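Local coordinates for protein PA0821 (Pseudomonas aeruginosa, PDB 7DRG) that probably acts as the type VI secretion immunity protein (antitoxin) that neutralises a putative VRR-NUC domain-containing effector, at residues 303-308 against 326-331. Sequence-based numbering, arbitrary orientation.
Sequences ETIGSL and QWLKRL
Leu308 meets the indole of Trp327 from one face: its CD1 sits 3.6 Å above the ring plane, shifted toward the rim, and comes nearest to CE3. The two side chains cross at about a right angle. On the opposite face the guanidinium of Arg330 lies against the ring, with NH1 displaced toward the rim and Trp327 CZ2 over the guanidinium centre. Leu331 CD1 lies over the other face of the guanidinium, 4.1 Å above its plane and offset toward the rim. At its own edge, the guanidinium directs NH1 in plane to the carbonyl of the residue whose ring it covers, NH1 to Trp327 O being 3.1 Å. That oxygen also accepts from Arg330 N, and the two donors arrive from opposite faces of the carbonyl plane. NE bonds to the carbonyl of Pro206 and NH2 to the hydroxyl of Thr229, so all three guanidinium nitrogens are held and its rotation is fixed.

Beside this sandwich, Leu328 forks into the other segment. Its CD1 touches the backbone at Thr304 CA, 3.7 Å away, while CD2 meets Ile305 CD1 at 3.9 Å. Ile305 has CG1 between its backbone N and carbonyl carbon (chi1 59°), and CD1 extends from there to the leucine. A water donates to Glu303 O and accepts from Lys329 NZ, 2.8 Å from each, a water-mediated link between the segments.

Thr304 OG1 accepts from Gly306 N in a nearly straight 3.2 Å bond, an ST turn that shapes the loop internally. Leu319 of the second subunit packs on Trp327. The apolar contacts of Leu328 and Trp327, with the Thr304-Asp325 hydrogen bond, hold this irregular loop against helix 321-328, next to the dimer interface of this TsiV-family protein.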
ATOM      1  N   GLU B 303      -2.964   4.991  24.092  1.00 27.17           N
ATOM      2  CA  GLU B 303      -4.185   4.526  23.443  1.00 30.14           C
ATOM      3  C   GLU B 303      -4.431   5.273  22.143  1.00 28.10           C
ATOM      4  O   GLU B 303      -4.997   4.712  21.195  1.00 28.55           O
ATOM      5  CB  GLU B 303      -5.373   4.693  24.387  1.00 35.44           C
ATOM      6  CG  GLU B 303      -5.143   4.095  25.762  1.00 52.25           C
ATOM      7  CD  GLU B 303      -6.356   4.210  26.663  1.00 66.80           C
ATOM      8  OE1 GLU B 303      -6.245   4.850  27.731  1.00 68.13           O
ATOM      9  OE2 GLU B 303      -7.418   3.661  26.301  1.00 71.12           O
ATOM     10  N   THR B 304      -4.018   6.536  22.087  1.00 30.00           N
ATOM     11  CA  THR B 304      -4.075   7.344  20.882  1.00 27.49           C
ATOM     12  C   THR B 304      -2.982   8.401  20.975  1.00 25.75           C
ATOM     13  O   THR B 304      -2.619   8.837  22.072  1.00 27.55           O
ATOM     14  CB  THR B 304      -5.449   8.002  20.713  1.00 31.63           C
ATOM     15  OG1 THR B 304      -5.452   8.811  19.532  1.00 32.34           O
ATOM     16  CG2 THR B 304      -5.779   8.870  21.924  1.00 32.08           C
ATOM     17  N   ILE B 305      -2.439   8.789  19.821  1.00 26.77           N
ATOM     18  CA  ILE B 305      -1.523   9.918  19.744  1.00 27.44           C
ATOM     19  C   ILE B 305      -2.032  10.993  18.797  1.00 25.70           C
ATOM     20  O   ILE B 305      -1.276  11.888  18.410  1.00 26.84           O
ATOM     21  CB  ILE B 305      -0.096   9.478  19.353  1.00 29.47           C
ATOM     22  CG1 ILE B 305      -0.091   8.769  17.995  1.00 27.54           C
ATOM     23  CG2 ILE B 305       0.514   8.577  20.429  1.00 28.96           C
ATOM     24  CD1 ILE B 305       1.307   8.366  17.544  1.00 32.03           C
ATOM     25  N   GLY B 306      -3.296  10.931  18.432  1.00 25.08           N
ATOM     26  CA  GLY B 306      -3.799  11.810  17.407  1.00 29.31           C
ATOM     27  C   GLY B 306      -3.344  11.357  16.034  1.00 28.64           C
ATOM     28  O   GLY B 306      -2.824  10.256  15.839  1.00 29.81           O
ATOM     29  N   SER B 307      -3.538  12.241  15.067  1.00 28.28           N
ATOM     30  CA  SER B 307      -3.168  11.915  13.697  1.00 25.54           C
ATOM     31  C   SER B 307      -1.652  11.923  13.528  1.00 24.01           C
ATOM     32  O   SER B 307      -0.940  12.729  14.138  1.00 28.25           O
ATOM     33  CB  SER B 307      -3.826  12.896  12.733  1.00 26.95           C
ATOM     34  OG  SER B 307      -5.235  12.739  12.791  1.00 30.24           O
ATOM     35  N   LEU B 308      -1.159  10.985  12.721  1.00 23.64           N
ATOM     36  CA  LEU B 308       0.256  10.926  12.380  1.00 22.58           C
ATOM     37  C   LEU B 308       0.607  11.836  11.215  1.00 23.57           C
ATOM     38  O   LEU B 308       1.756  12.282  11.110  1.00 25.38           O
ATOM     39  CB  LEU B 308       0.649   9.486  12.036  1.00 21.76           C
ATOM     40  CG  LEU B 308       0.735   8.561  13.251  1.00 25.98           C
ATOM     41  CD1 LEU B 308       0.629   7.109  12.832  1.00 26.04           C
ATOM     42  CD2 LEU B 308       2.040   8.820  14.000  1.00 30.07           C
ATOM     43  N   GLN B 326      -5.222   2.707  14.729  1.00 25.65           N
ATOM     44  CA  GLN B 326      -4.994   1.318  14.345  1.00 26.03           C
ATOM     45  C   GLN B 326      -3.513   1.036  14.131  1.00 26.94           C
ATOM     46  O   GLN B 326      -3.027  -0.048  14.476  1.00 24.58           O
ATOM     47  CB  GLN B 326      -5.801   0.981  13.089  1.00 24.79           C
ATOM     48  CG  GLN B 326      -7.291   0.903  13.335  1.00 31.64           C
ATOM     49  CD  GLN B 326      -7.666  -0.202  14.305  1.00 37.92           C
ATOM     50  OE1 GLN B 326      -8.405   0.024  15.262  1.00 43.42           O
ATOM     51  NE2 GLN B 326      -7.153  -1.406  14.064  1.00 39.19           N
ATOM     52  N   TRP B 327      -2.780   2.001  13.573  1.00 21.84           N
ATOM     53  CA  TRP B 327      -1.344   1.814  13.381  1.00 22.81           C
ATOM     54  C   TRP B 327      -0.640   1.500  14.699  1.00 21.66           C
ATOM     55  O   TRP B 327       0.283   0.676  14.739  1.00 21.72           O
ATOM     56  CB  TRP B 327      -0.727   3.056  12.728  1.00 23.49           C
ATOM     57  CG  TRP B 327       0.751   2.878  12.517  1.00 23.20           C
ATOM     58  CD1 TRP B 327       1.354   2.267  11.457  1.00 22.44           C
ATOM     59  CD2 TRP B 327       1.803   3.265  13.410  1.00 20.34           C
ATOM     60  NE1 TRP B 327       2.713   2.263  11.619  1.00 19.70           N
ATOM     61  CE2 TRP B 327       3.020   2.873  12.810  1.00 18.77           C
ATOM     62  CE3 TRP B 327       1.837   3.912  14.650  1.00 19.16           C
ATOM     63  CZ2 TRP B 327       4.260   3.099  13.415  1.00 19.91           C
ATOM     64  CZ3 TRP B 327       3.074   4.139  15.250  1.00 20.83           C
ATOM     65  CH2 TRP B 327       4.265   3.731  14.627  1.00 22.74           C
ATOM     66  N   LEU B 328      -1.069   2.139  15.793  1.00 21.39           N
ATOM     67  CA  LEU B 328      -0.451   1.890  17.094  1.00 21.68           C
ATOM     68  C   LEU B 328      -0.545   0.425  17.497  1.00 19.52           C
ATOM     69  O   LEU B 328       0.324  -0.079  18.225  1.00 21.27           O
ATOM     70  CB  LEU B 328      -1.118   2.754  18.163  1.00 23.77           C
ATOM     71  CG  LEU B 328      -0.930   4.266  18.056  1.00 22.06           C
ATOM     72  CD1 LEU B 328      -1.783   4.981  19.097  1.00 23.87           C
ATOM     73  CD2 LEU B 328       0.540   4.612  18.241  1.00 23.44           C
ATOM     74  N   LYS B 329      -1.591  -0.266  17.042  1.00 21.94           N
ATOM     75  CA  LYS B 329      -1.885  -1.641  17.427  1.00 26.14           C
ATOM     76  C   LYS B 329      -1.346  -2.670  16.444  1.00 21.15           C
ATOM     77  O   LYS B 329      -1.665  -3.856  16.580  1.00 26.74           O
ATOM     78  CB  LYS B 329      -3.397  -1.850  17.563  1.00 28.48           C
ATOM     79  CG  LYS B 329      -4.171  -0.819  18.368  1.00 33.01           C
ATOM     80  CD  LYS B 329      -5.669  -1.147  18.282  1.00 39.29           C
ATOM     81  CE  LYS B 329      -6.561   0.040  18.612  1.00 49.28           C
ATOM     82  NZ  LYS B 329      -6.535   0.385  20.061  1.00 53.56           N
ATOM     83  N   ARG B 330      -0.532  -2.256  15.469  1.00 22.07           N
ATOM     84  CA  ARG B 330      -0.209  -3.126  14.339  1.00 21.31           C
ATOM     85  C   ARG B 330       0.541  -4.394  14.732  1.00 25.86           C
ATOM     86  O   ARG B 330       0.497  -5.376  13.982  1.00 29.03           O
ATOM     87  CB  ARG B 330       0.601  -2.353  13.298  1.00 21.90           C
ATOM     88  CG  ARG B 330       1.971  -1.959  13.790  1.00 20.71           C
ATOM     89  CD  ARG B 330       2.583  -0.808  12.994  1.00 20.18           C
ATOM     90  NE  ARG B 330       3.941  -0.603  13.491  1.00 20.03           N
ATOM     91  CZ  ARG B 330       4.232  -0.028  14.655  1.00 21.42           C
ATOM     92  NH1 ARG B 330       3.265   0.455  15.429  1.00 18.72           N
ATOM     93  NH2 ARG B 330       5.497   0.058  15.050  1.00 20.37           N
ATOM     94  N   LEU B 331       1.217  -4.412  15.873  1.00 21.54           N
ATOM     95  CA  LEU B 331       1.987  -5.576  16.285  1.00 20.55           C
ATOM     96  C   LEU B 331       1.250  -6.479  17.271  1.00 26.24           C
ATOM     97  O   LEU B 331       1.785  -7.532  17.645  1.00 25.51           O
ATOM     98  CB  LEU B 331       3.319  -5.117  16.893  1.00 20.56           C
ATOM     99  CG  LEU B 331       4.262  -4.319  15.984  1.00 22.32           C
ATOM    100  CD1 LEU B 331       5.385  -3.656  16.794  1.00 22.61           C
ATOM    101  CD2 LEU B 331       4.852  -5.231  14.934  1.00 28.77           C
TER
HETATM  102  O   HOH W   1      -4.636   2.415  19.616  1.00 31.86           O